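PDB 5GIV: carboxypeptidase 1 from Deinococcus radiodurans str. R1, which probably removes amino acids one at a time from the C-terminus of peptides, with broad specificity except for proline, as a zinc-dependent carboxypeptidase of the M32 family. Local coordinates for residues A[438-443]-A[456-461]; A[216-219]-A[224-227]; A[181-186]-A[487-492]; A[304-309]-A[450-455]. One frame throughout, in Å; residues are numbered along the deposited sequence.

Interaction 1. Residues A[438-443]-A[456-461]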
loop_
_atom_site.group_PDB
_atom_site.type_symbol
_atom_site.label_atom_id
_atom_site.label_comp_id
_atom_site.label_asym_id
_atom_site.label_seq_id
_atom_site.Cartn_x
_atom_site.Cartn_y
_atom_site.Cartn_z
ATOM N N ALA A 438 -24.145 -19.707 26.222
ATOM C CA ALA A 438 -24.177 -20.709 27.285
ATOM C C ALA A 438 -23.108 -20.444 28.341
ATOM O O ALA A 438 -23.353 -20.614 29.542
ATOM C CB ALA A 438 -23.997 -22.107 26.693
ATOM N N ALA A 439 -21.918 -20.009 27.918
ATOM C CA ALA A 439 -20.846 -19.714 28.862
ATOM C C ALA A 439 -20.927 -18.311 29.451
ATOM O O ALA A 439 -20.167 -18.008 30.376
ATOM C CB ALA A 439 -19.479 -19.895 28.207
ATOM N N ASN A 440 -21.773 -17.434 28.909
ATOM C CA ASN A 440 -21.883 -16.052 29.384
ATOM C C ASN A 440 -23.346 -15.629 29.362
ATOM O O ASN A 440 -23.766 -14.829 28.516
ATOM C CB ASN A 440 -21.031 -15.109 28.529
ATOM C CG ASN A 440 -19.572 -15.505 28.502
ATOM O OD1 ASN A 440 -18.774 -15.013 29.288
ATOM N ND2 ASN A 440 -19.213 -16.386 27.578
ATOM N N PRO A 441 -24.147 -16.112 30.330
ATOM C CA PRO A 441 -25.585 -15.797 30.340
ATOM C C PRO A 441 -25.870 -14.303 30.384
ATOM O O PRO A 441 -25.522 -13.620 31.352
ATOM C CB PRO A 441 -26.093 -16.498 31.605
ATOM C CG PRO A 441 -24.883 -16.654 32.465
ATOM C CD PRO A 441 -23.738 -16.874 31.521
ATOM N N GLY A 442 -26.382 -13.758 29.293
ATOM C CA GLY A 442 -26.814 -12.379 29.324
ATOM C C GLY A 442 -26.008 -11.526 28.378
ATOM O O GLY A 442 -25.801 -10.337 28.633
ATOM N N LEU A 443 -25.527 -12.130 27.288
ATOM C CA LEU A 443 -24.730 -11.376 26.328
ATOM C C LEU A 443 -25.524 -10.220 25.736
ATOM O O LEU A 443 -25.010 -9.102 25.625
ATOM C CB LEU A 443 -24.232 -12.298 25.216
ATOM C CG LEU A 443 -23.055 -13.190 25.572
ATOM C CD1 LEU A 443 -22.676 -14.029 24.362
ATOM C CD2 LEU A 443 -21.894 -12.340 26.054
ATOM N N HIS A 456 -16.562 -11.433 22.576
ATOM C CA HIS A 456 -15.255 -11.445 21.924
ATOM C C HIS A 456 -14.237 -12.237 22.736
ATOM O O HIS A 456 -13.474 -13.037 22.176
ATOM C CB HIS A 456 -14.795 -10.005 21.687
ATOM C CG HIS A 456 -13.505 -9.888 20.943
ATOM N ND1 HIS A 456 -12.325 -9.540 21.557
ATOM C CD2 HIS A 456 -13.198 -10.111 19.643
ATOM C CE1 HIS A 456 -11.350 -9.527 20.665
ATOM N NE2 HIS A 456 -11.853 -9.877 19.496
ATOM N N GLY A 457 -14.229 -12.052 24.061
ATOM C CA GLY A 457 -13.308 -12.809 24.896
ATOM C C GLY A 457 -13.515 -14.305 24.760
ATOM O O GLY A 457 -12.556 -15.064 24.589
ATOM N N TRP A 458 -14.773 -14.745 24.778
ATOM C CA TRP A 458 -15.053 -16.163 24.604
ATOM C C TRP A 458 -14.541 -16.660 23.252
ATOM O O TRP A 458 -13.893 -17.707 23.167
ATOM C CB TRP A 458 -16.559 -16.415 24.735
ATOM C CG TRP A 458 -16.893 -17.879 24.799
ATOM C CD1 TRP A 458 -17.027 -18.642 25.930
ATOM C CD2 TRP A 458 -17.122 -18.760 23.693
ATOM N NE1 TRP A 458 -17.323 -19.938 25.593
ATOM C CE2 TRP A 458 -17.387 -20.042 24.228
ATOM C CE3 TRP A 458 -17.138 -18.589 22.299
ATOM C CZ2 TRP A 458 -17.666 -21.145 23.424
ATOM C CZ3 TRP A 458 -17.415 -19.685 21.497
ATOM C CH2 TRP A 458 -17.675 -20.948 22.061
ATOM N N LEU A 459 -14.831 -15.921 22.183
ATOM C CA LEU A 459 -14.410 -16.336 20.848
ATOM C C LEU A 459 -12.897 -16.328 20.722
ATOM O O LEU A 459 -12.317 -17.224 20.097
ATOM C CB LEU A 459 -15.047 -15.428 19.793
ATOM C CG LEU A 459 -16.570 -15.526 19.690
ATOM C CD1 LEU A 459 -17.135 -14.368 18.893
ATOM C CD2 LEU A 459 -16.975 -16.842 19.042
ATOM N N ARG A 460 -12.236 -15.332 21.310
ATOM C CA ARG A 460 -10.779 -15.310 21.260
ATOM C C ARG A 460 -10.192 -16.513 22.001
ATOM O O ARG A 460 -9.287 -17.187 21.497
ATOM C CB ARG A 460 -10.247 -13.996 21.837
ATOM C CG ARG A 460 -8.743 -13.843 21.702
ATOM C CD ARG A 460 -8.200 -12.736 22.585
ATOM N NE ARG A 460 -8.572 -12.924 23.987
ATOM C CZ ARG A 460 -7.863 -13.640 24.863
ATOM N NH1 ARG A 460 -6.736 -14.248 24.483
ATOM N NH2 ARG A 460 -8.285 -13.756 26.117
ATOM N N GLU A 461 -10.708 -16.808 23.195
ATOM C CA GLU A 461 -10.145 -17.902 23.984
ATOM C C GLU A 461 -10.472 -19.271 23.401
ATOM O O GLU A 461 -9.658 -20.194 23.514
ATOM C CB GLU A 461 -10.618 -17.809 25.431
ATOM C CG GLU A 461 -9.970 -16.672 26.188
ATOM C CD GLU A 461 -10.531 -16.489 27.582
ATOM O OE1 GLU A 461 -11.675 -16.945 27.848
ATOM O OE2 GLU A 461 -9.797 -15.917 28.424
#
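Trp458 lies against Ala439 and Asn440, where the helix 420-439 runs out and the chain turns toward the short helix 443-448. This is surface packing of helix 453-464 against the C-terminal end of helix 420-439 in the largely helical M32 fold: helix 453-464 has come back round and lays one indole beside the end of helix 420-439, away from the metal site.

The apolar part is small. Ala439 CB sits 3.4 Å from Trp458 NE1 and 3.6 Å from Trp458 CD1, so the methyl meets the pyrrole part of the ring obliquely. With CG anti to the backbone N (chi1 -170°), the indole reaches across to helix 420-439, and it also touches Ala435 and Ala436.

Hydrogen bonds from neighbours hold the turn itself. Glu437 OE1 accepts from both Gly442 N and Leu443 N, at the point where Gly442 is the N-cap of helix 443-448.

The second contact joins an amide to the ring. No hydrogen bond crosses between the segments; Asn440 ND2 instead donates to Ala436 O, which fixes how the amide lies beside the tryptophan. The amide plane stands at 88° to the indole, and Asn440 ND2 approaches Trp458 CD1 at 3.5 Å and Trp458 CB at 3.9 Å.

Interaction 2. Residues A[216-219]-A[224-227]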
loop_
_atom_site.group_PDB
_atom_site.type_symbol
_atom_site.label_atom_id
_atom_site.label_comp_id
_atom_site.label_asym_id
_atom_site.label_seq_id
_atom_site.Cartn_x
_atom_site.Cartn_y
_atom_site.Cartn_z
ATOM N N ARG A 216 -16.943 3.145 14.342
ATOM C CA ARG A 216 -17.245 3.169 15.766
ATOM C C ARG A 216 -17.807 1.828 16.233
ATOM O O ARG A 216 -17.479 1.358 17.328
ATOM C CB ARG A 216 -18.218 4.304 16.076
ATOM C CG ARG A 216 -17.647 5.698 15.808
ATOM C CD ARG A 216 -18.499 6.779 16.456
ATOM N NE ARG A 216 -19.837 6.876 15.879
ATOM C CZ ARG A 216 -20.156 7.686 14.874
ATOM N NH1 ARG A 216 -19.231 8.459 14.322
ATOM N NH2 ARG A 216 -21.397 7.724 14.412
ATOM N N VAL A 217 -18.635 1.187 15.409
ATOM C CA VAL A 217 -19.222 -0.094 15.792
ATOM C C VAL A 217 -18.150 -1.175 15.880
ATOM O O VAL A 217 -18.038 -1.874 16.890
ATOM C CB VAL A 217 -20.345 -0.485 14.816
ATOM C CG1 VAL A 217 -20.821 -1.908 15.106
ATOM C CG2 VAL A 217 -21.503 0.518 14.905
ATOM N N ILE A 218 -17.342 -1.337 14.829
ATOM C CA ILE A 218 -16.380 -2.432 14.881
ATOM C C ILE A 218 -15.290 -2.129 15.896
ATOM O O ILE A 218 -14.693 -3.046 16.476
ATOM C CB ILE A 218 -15.787 -2.739 13.491
ATOM C CG1 ILE A 218 -14.864 -1.611 13.033
ATOM C CG2 ILE A 218 -16.900 -3.049 12.492
ATOM C CD1 ILE A 218 -14.203 -1.872 11.699
ATOM N N ARG A 219 -15.006 -0.851 16.129
ATOM C CA ARG A 219 -14.122 -0.497 17.229
ATOM C C ARG A 219 -14.662 -1.044 18.545
ATOM O O ARG A 219 -13.925 -1.665 19.316
ATOM C CB ARG A 219 -13.946 1.020 17.288
ATOM C CG ARG A 219 -12.997 1.493 18.358
ATOM C CD ARG A 219 -13.732 2.257 19.439
ATOM N NE ARG A 219 -14.028 3.640 19.056
ATOM C CZ ARG A 219 -15.251 4.157 19.019
ATOM N NH1 ARG A 219 -16.291 3.408 19.343
ATOM N NH2 ARG A 219 -15.429 5.424 18.677
ATOM N N ASP A 224 -8.956 -3.768 16.258
ATOM C CA ASP A 224 -7.825 -2.992 16.758
ATOM C C ASP A 224 -7.239 -2.185 15.606
ATOM O O ASP A 224 -6.506 -2.718 14.767
ATOM C CB ASP A 224 -6.784 -3.925 17.363
ATOM C CG ASP A 224 -5.664 -3.182 18.066
ATOM O OD1 ASP A 224 -5.622 -1.930 17.997
ATOM O OD2 ASP A 224 -4.816 -3.862 18.681
ATOM N N PHE A 225 -7.521 -0.886 15.584
ATOM C CA PHE A 225 -6.985 -0.067 14.505
ATOM C C PHE A 225 -5.490 0.176 14.638
ATOM O O PHE A 225 -4.865 0.647 13.680
ATOM C CB PHE A 225 -7.722 1.269 14.442
ATOM C CG PHE A 225 -9.072 1.179 13.787
ATOM C CD1 PHE A 225 -9.196 1.258 12.404
ATOM C CD2 PHE A 225 -10.219 1.020 14.549
ATOM C CE1 PHE A 225 -10.440 1.178 11.796
ATOM C CE2 PHE A 225 -11.466 0.941 13.950
ATOM C CZ PHE A 225 -11.575 1.015 12.571
ATOM N N ARG A 226 -4.884 -0.178 15.764
ATOM C CA ARG A 226 -3.432 -0.145 15.795
ATOM C C ARG A 226 -2.827 -1.337 15.056
ATOM O O ARG A 226 -1.611 -1.370 14.839
ATOM C CB ARG A 226 -2.960 -0.037 17.250
ATOM C CG ARG A 226 -3.501 1.264 17.890
ATOM C CD ARG A 226 -2.994 1.543 19.309
ATOM N NE ARG A 226 -1.708 2.238 19.308
ATOM C CZ ARG A 226 -0.543 1.613 19.345
ATOM N NH1 ARG A 226 0.582 2.312 19.353
ATOM N NH2 ARG A 226 -0.512 0.289 19.326
ATOM N N ARG A 227 -3.654 -2.308 14.665
ATOM C CA ARG A 227 -3.217 -3.482 13.920
ATOM C C ARG A 227 -4.075 -3.696 12.681
ATOM O O ARG A 227 -4.304 -4.829 12.261
ATOM C CB ARG A 227 -3.183 -4.737 14.798
ATOM C CG ARG A 227 -2.370 -4.528 16.062
ATOM C CD ARG A 227 -2.174 -5.785 16.897
ATOM N NE ARG A 227 -3.406 -6.431 17.331
ATOM C CZ ARG A 227 -3.680 -7.713 17.113
ATOM N NH1 ARG A 227 -2.806 -8.482 16.462
ATOM N NH2 ARG A 227 -4.819 -8.223 17.557
#
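Asp224 OD1 accepts from Arg226 N at 2.9 Å, closing an Asx turn whose middle residue, Phe225, reaches back to Ile218 and Arg219 on helix 207-221. The donor comes in 47° out of the carboxylate plane. Asp224 OD2 takes Arg227 NE in a salt bridge at 3.2 Å, the acceptor lying in the guanidinium plane (1° out). Arg227 N also bonds to Asp224 O at 2.9 Å, so this aspartate supports the loop through its side chain and its backbone.

Across the contact everything is apolar. Ile218 CD1 meets Phe225 CZ at 4.0 Å, the two side chains crossing at about a right angle. Ile218 has CG1 between its backbone N and carbonyl carbon (chi1 70°), and CD1 ends up nearer the loop than CB does. Tyr223 meets the phenyl ring edge-to-face.

The same isoleucine also packs on Thr264, Leu265 and Ala268 of helix 257-275, which carries the HExxH zinc-binding residues His266 and His270; its side chain is about 8 Å from that of Glu267, the predicted proton donor/acceptor. Arg226, next in the turn, packs on Ala40 of the second subunit, so the turn also takes part in the dimer interface. At the ring's edge, near its plane, Arg219 CB comes to 4.2 Å from Phe225 CE2.

Interaction 3. Residues A[181-186]-A[487-492]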
loop_
_atom_site.group_PDB
_atom_site.type_symbol
_atom_site.label_atom_id
_atom_site.label_comp_id
_atom_site.label_asym_id
_atom_site.label_seq_id
_atom_site.Cartn_x
_atom_site.Cartn_y
_atom_site.Cartn_z
ATOM N N ALA A 181 -34.788 -28.100 3.495
ATOM C CA ALA A 181 -36.063 -28.553 4.052
ATOM C C ALA A 181 -36.616 -27.574 5.077
ATOM O O ALA A 181 -37.834 -27.389 5.164
ATOM C CB ALA A 181 -35.907 -29.937 4.688
ATOM N N ALA A 182 -35.749 -26.933 5.857
ATOM C CA ALA A 182 -36.219 -26.008 6.884
ATOM C C ALA A 182 -36.341 -24.573 6.374
ATOM O O ALA A 182 -37.291 -23.867 6.740
ATOM C CB ALA A 182 -35.290 -26.053 8.104
ATOM N N LEU A 183 -35.400 -24.113 5.541
ATOM C CA LEU A 183 -35.363 -22.686 5.224
ATOM C C LEU A 183 -36.317 -22.294 4.098
ATOM O O LEU A 183 -36.891 -21.197 4.151
ATOM C CB LEU A 183 -33.931 -22.243 4.902
ATOM C CG LEU A 183 -33.002 -22.320 6.123
ATOM C CD1 LEU A 183 -31.610 -21.775 5.817
ATOM C CD2 LEU A 183 -33.620 -21.630 7.350
ATOM N N VAL A 184 -36.527 -23.158 3.097
ATOM C CA VAL A 184 -37.462 -22.828 2.016
ATOM C C VAL A 184 -38.854 -22.513 2.547
ATOM O O VAL A 184 -39.412 -21.466 2.178
ATOM C CB VAL A 184 -37.493 -23.956 0.971
ATOM C CG1 VAL A 184 -38.596 -23.694 -0.046
ATOM C CG2 VAL A 184 -36.151 -24.087 0.260
ATOM N N PRO A 185 -39.483 -23.362 3.358
ATOM C CA PRO A 185 -40.815 -23.008 3.876
ATOM C C PRO A 185 -40.795 -21.767 4.746
ATOM O O PRO A 185 -41.710 -20.941 4.669
ATOM C CB PRO A 185 -41.230 -24.259 4.663
ATOM C CG PRO A 185 -40.301 -25.361 4.166
ATOM C CD PRO A 185 -39.035 -24.692 3.800
ATOM N N LEU A 186 -39.781 -21.615 5.595
ATOM C CA LEU A 186 -39.706 -20.428 6.438
ATOM C C LEU A 186 -39.527 -19.168 5.591
ATOM O O LEU A 186 -40.124 -18.124 5.878
ATOM C CB LEU A 186 -38.560 -20.575 7.441
ATOM C CG LEU A 186 -38.308 -19.392 8.379
ATOM C CD1 LEU A 186 -39.546 -19.137 9.225
ATOM C CD2 LEU A 186 -37.105 -19.644 9.260
ATOM N N GLY A 487 -28.447 -27.574 13.835
ATOM C CA GLY A 487 -29.448 -27.395 14.853
ATOM C C GLY A 487 -29.511 -25.972 15.356
ATOM O O GLY A 487 -30.525 -25.287 15.217
ATOM N N PRO A 488 -28.419 -25.501 15.965
ATOM C CA PRO A 488 -28.435 -24.133 16.513
ATOM C C PRO A 488 -28.765 -23.092 15.462
ATOM O O PRO A 488 -29.465 -22.110 15.751
ATOM C CB PRO A 488 -27.013 -23.968 17.076
ATOM C CG PRO A 488 -26.533 -25.378 17.311
ATOM C CD PRO A 488 -27.146 -26.196 16.219
ATOM N N TYR A 489 -28.284 -23.303 14.235
ATOM C CA TYR A 489 -28.559 -22.387 13.133
ATOM C C TYR A 489 -30.045 -22.331 12.812
ATOM O O TYR A 489 -30.625 -21.245 12.714
ATOM C CB TYR A 489 -27.745 -22.815 11.909
ATOM C CG TYR A 489 -27.906 -21.961 10.669
ATOM C CD1 TYR A 489 -27.644 -20.593 10.698
ATOM C CD2 TYR A 489 -28.234 -22.540 9.442
ATOM C CE1 TYR A 489 -27.764 -19.818 9.554
ATOM C CE2 TYR A 489 -28.351 -21.776 8.294
ATOM C CZ TYR A 489 -28.110 -20.416 8.354
ATOM O OH TYR A 489 -28.213 -19.655 7.217
ATOM N N LEU A 490 -30.686 -23.491 12.644
ATOM C CA LEU A 490 -32.102 -23.492 12.291
ATOM C C LEU A 490 -32.955 -22.983 13.440
ATOM O O LEU A 490 -33.962 -22.300 13.219
ATOM C CB LEU A 490 -32.546 -24.888 11.863
ATOM C CG LEU A 490 -31.846 -25.423 10.609
ATOM C CD1 LEU A 490 -32.342 -26.816 10.265
ATOM C CD2 LEU A 490 -32.011 -24.454 9.418
ATOM N N LYS A 491 -32.565 -23.287 14.676
ATOM C CA LYS A 491 -33.310 -22.767 15.813
ATOM C C LYS A 491 -33.249 -21.246 15.859
ATOM O O LYS A 491 -34.260 -20.583 16.115
ATOM C CB LYS A 491 -32.758 -23.338 17.117
ATOM C CG LYS A 491 -33.509 -22.813 18.321
ATOM C CD LYS A 491 -32.950 -23.313 19.639
ATOM C CE LYS A 491 -33.683 -22.613 20.786
ATOM N NZ LYS A 491 -33.056 -22.818 22.130
ATOM N N TYR A 492 -32.069 -20.678 15.583
ATOM C CA TYR A 492 -31.898 -19.231 15.621
ATOM C C TYR A 492 -32.770 -18.539 14.579
ATOM O O TYR A 492 -33.442 -17.550 14.880
ATOM C CB TYR A 492 -30.418 -18.876 15.427
ATOM C CG TYR A 492 -30.181 -17.536 14.757
ATOM C CD1 TYR A 492 -30.476 -16.352 15.416
ATOM C CD2 TYR A 492 -29.640 -17.458 13.478
ATOM C CE1 TYR A 492 -30.263 -15.135 14.826
ATOM C CE2 TYR A 492 -29.418 -16.237 12.871
ATOM C CZ TYR A 492 -29.735 -15.075 13.552
ATOM O OH TYR A 492 -29.538 -13.846 12.967
#
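Ala182 and Leu183 face Leu490 and Tyr489, and the contact is wholly buried and apolar. Ala182 CB sits 3.7 Å from Leu490 CD1, with Leu490 CD2 almost as near at 3.9 Å, so the methyl meets both branches of the leucine. Leu490 CD2 also meets Leu183 CD2 at 3.9 Å and is thus shared between the two residues. Leu183 sends its other branch elsewhere: Leu183 CD1 lies 4.1 Å from Tyr489 CE2, reaching the ring obliquely.

Tyr489, with CG anti to the backbone N (chi1 -180°), swings its ring toward the partner helix, and its hydroxyl is held by Asn358 ND2 of helix 357-372. The ring also packs on Asn426, Val427 and Ala430 of helix 420-439. Leu183 in turn touches Asn358 and Leu493.

Further out, the segments 181-186 and 487-492 run nearly parallel, 10° between their directions, their axes 10.8 Å apart at closest approach, a separation bridged by the leucines. Helix 169-193 is kinked near Pro185, just past the contact. The side chain of Tyr489 lies about 10 Å from that of the zinc ligand Glu296. This is plain helix-to-helix packing, the way the largely helical M32 carboxypeptidase fold joins its C-terminal helix to its earlier helices.

Interaction 4. Residues A[304-309]-A[450-455]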
loop_
_atom_site.group_PDB
_atom_site.type_symbol
_atom_site.label_atom_id
_atom_site.label_comp_id
_atom_site.label_asym_id
_atom_site.label_seq_id
_atom_site.Cartn_x
_atom_site.Cartn_y
_atom_site.Cartn_z
ATOM N N ASN A 304 -24.387 -10.955 11.321
ATOM C CA ASN A 304 -25.795 -11.356 11.462
ATOM C C ASN A 304 -26.205 -11.484 12.926
ATOM O O ASN A 304 -27.052 -10.730 13.414
ATOM C CB ASN A 304 -26.047 -12.682 10.736
ATOM C CG ASN A 304 -26.014 -12.549 9.222
ATOM O OD1 ASN A 304 -26.198 -11.461 8.669
ATOM N ND2 ASN A 304 -25.805 -13.672 8.542
ATOM N N LEU A 305 -25.622 -12.451 13.630
ATOM C CA LEU A 305 -26.072 -12.749 14.984
ATOM C C LEU A 305 -25.989 -11.515 15.868
ATOM O O LEU A 305 -26.891 -11.253 16.668
ATOM C CB LEU A 305 -25.243 -13.895 15.562
ATOM C CG LEU A 305 -25.601 -15.244 14.936
ATOM C CD1 LEU A 305 -24.575 -16.270 15.303
ATOM C CD2 LEU A 305 -26.968 -15.696 15.400
ATOM N N VAL A 306 -24.923 -10.737 15.728
ATOM C CA VAL A 306 -24.775 -9.521 16.511
ATOM C C VAL A 306 -25.378 -8.346 15.752
ATOM O O VAL A 306 -26.321 -7.702 16.229
ATOM C CB VAL A 306 -23.295 -9.266 16.844
ATOM C CG1 VAL A 306 -23.132 -7.956 17.634
ATOM C CG2 VAL A 306 -22.719 -10.452 17.610
ATOM N N GLY A 307 -24.867 -8.096 14.538
ATOM C CA GLY A 307 -25.158 -6.849 13.850
ATOM C C GLY A 307 -26.616 -6.649 13.490
ATOM O O GLY A 307 -27.073 -5.510 13.358
ATOM N N ARG A 308 -27.362 -7.735 13.301
ATOM C CA ARG A 308 -28.767 -7.632 12.925
ATOM C C ARG A 308 -29.702 -7.959 14.080
ATOM O O ARG A 308 -30.911 -8.120 13.866
ATOM C CB ARG A 308 -29.056 -8.536 11.725
ATOM C CG ARG A 308 -28.303 -8.115 10.470
ATOM C CD ARG A 308 -28.588 -9.034 9.294
ATOM N NE ARG A 308 -27.582 -8.872 8.247
ATOM C CZ ARG A 308 -27.654 -7.984 7.258
ATOM N NH1 ARG A 308 -28.703 -7.174 7.157
ATOM N NH2 ARG A 308 -26.675 -7.919 6.361
ATOM N N SER A 309 -29.185 -8.039 15.301
ATOM C CA SER A 309 -30.006 -8.413 16.444
ATOM C C SER A 309 -30.707 -7.184 17.009
ATOM O O SER A 309 -30.310 -6.043 16.762
ATOM C CB SER A 309 -29.156 -9.067 17.531
ATOM O OG SER A 309 -28.324 -8.104 18.143
ATOM N N LYS A 450 -23.071 -1.492 24.522
ATOM C CA LYS A 450 -21.927 -1.414 23.599
ATOM C C LYS A 450 -20.719 -2.168 24.143
ATOM O O LYS A 450 -19.570 -1.845 23.826
ATOM C CB LYS A 450 -21.559 0.036 23.272
ATOM C CG LYS A 450 -22.721 0.820 22.684
ATOM C CD LYS A 450 -22.315 2.204 22.223
ATOM C CE LYS A 450 -23.513 2.954 21.656
ATOM N NZ LYS A 450 -23.188 4.343 21.235
ATOM N N ASP A 451 -20.972 -3.189 24.953
ATOM C CA ASP A 451 -19.926 -3.990 25.576
ATOM C C ASP A 451 -19.942 -5.384 24.957
ATOM O O ASP A 451 -20.832 -6.191 25.253
ATOM C CB ASP A 451 -20.143 -4.048 27.087
ATOM C CG ASP A 451 -19.168 -4.964 27.785
ATOM O OD1 ASP A 451 -18.089 -5.253 27.227
ATOM O OD2 ASP A 451 -19.473 -5.382 28.910
ATOM N N PHE A 452 -18.930 -5.682 24.141
ATOM C CA PHE A 452 -18.828 -6.972 23.468
ATOM C C PHE A 452 -17.682 -7.821 24.001
ATOM O O PHE A 452 -17.318 -8.828 23.378
ATOM C CB PHE A 452 -18.688 -6.765 21.956
ATOM C CG PHE A 452 -19.810 -5.984 21.369
ATOM C CD1 PHE A 452 -20.998 -6.618 21.028
ATOM C CD2 PHE A 452 -19.698 -4.618 21.177
ATOM C CE1 PHE A 452 -22.057 -5.908 20.506
ATOM C CE2 PHE A 452 -20.754 -3.898 20.642
ATOM C CZ PHE A 452 -21.934 -4.541 20.306
ATOM N N SER A 453 -17.126 -7.450 25.152
ATOM C CA SER A 453 -15.914 -8.089 25.637
ATOM C C SER A 453 -16.140 -9.539 26.046
ATOM O O SER A 453 -15.235 -10.371 25.886
ATOM C CB SER A 453 -15.348 -7.262 26.786
ATOM O OG SER A 453 -16.334 -7.057 27.771
ATOM N N ARG A 454 -17.328 -9.871 26.556
ATOM C CA ARG A 454 -17.587 -11.253 26.946
ATOM C C ARG A 454 -17.747 -12.150 25.726
ATOM O O ARG A 454 -17.237 -13.277 25.701
ATOM C CB ARG A 454 -18.822 -11.332 27.840
ATOM C CG ARG A 454 -18.680 -10.563 29.135
ATOM C CD ARG A 454 -19.543 -11.174 30.227
ATOM N NE ARG A 454 -20.965 -11.143 29.913
ATOM C CZ ARG A 454 -21.867 -11.914 30.511
ATOM N NH1 ARG A 454 -21.481 -12.794 31.431
ATOM N NH2 ARG A 454 -23.147 -11.826 30.177
ATOM N N LEU A 455 -18.454 -11.674 24.704
ATOM C CA LEU A 455 -18.576 -12.461 23.483
ATOM C C LEU A 455 -17.231 -12.566 22.772
ATOM O O LEU A 455 -16.777 -13.665 22.432
ATOM C CB LEU A 455 -19.643 -11.847 22.574
ATOM C CG LEU A 455 -19.732 -12.410 21.155
ATOM C CD1 LEU A 455 -20.100 -13.897 21.155
ATOM C CD2 LEU A 455 -20.737 -11.607 20.332
#
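Val306 fits between Phe452 and Leu455, packing the C-terminal part of helix 292-306 against the N-terminal start of helix 453-464 in the M32 fold. The tight part is a pair of methyl contacts: Val306 CG1 comes to 3.7 Å from Phe452 CE1, obliquely to the ring, and Val306 CG2 to 3.6 Å from Leu455 CD2. Val306 CG1 stands anti to the backbone N (chi1 178°), which turns one branch to each partner. Tyr221, Leu301 and Trp302 help to bury this side, and the Phe452 ring meets Tyr221 edge-to-face.

Away from Val306 the two segments do not touch, and polar bonds keep each in shape on its own. On the first segment Val306 O accepts from Ser309 N and, at 2.8 Å, from Ser309 OG, which also caps Phe312 N; the backbone bond closes the type I turn 306-309 and the hydroxyl reinforces it. Arg308 NE reaches Asn304 OD1 at 3.0 Å. The second segment is more open to solvent at Lys450 and Ser453. Lys450, at positive phi, closes a Schellman motif, and Asp451 then forms an Asx turn: Asp451 OD1 takes Ser453 N at 3.2 Å and, on its syn lone pair, Ser453 OG at 2.6 Å.

Overall arrangement
From the N terminus, interaction 3 opens first, on helix 169-193, and closes last, on helix 487-501, so the other three are nested within its loop of 300 residues. Interaction 2 is a short local closure, complete before interactions 4 and 1 open. Interaction 4 then opens at the end of helix 292-306 and interaction 1 at the end of helix 420-439; they cross, since their segments alternate, and both close on helix 453-464. These two touch directly, Pro441 O lying 3.2 Å from Arg454 NH2. Interactions 3 and 4 also meet, through Tyr492 and Leu305. Interactions 1, 3 and 4 join the C-terminal helices to earlier helices, while interaction 2 ties helix 207-221 to the loop after it.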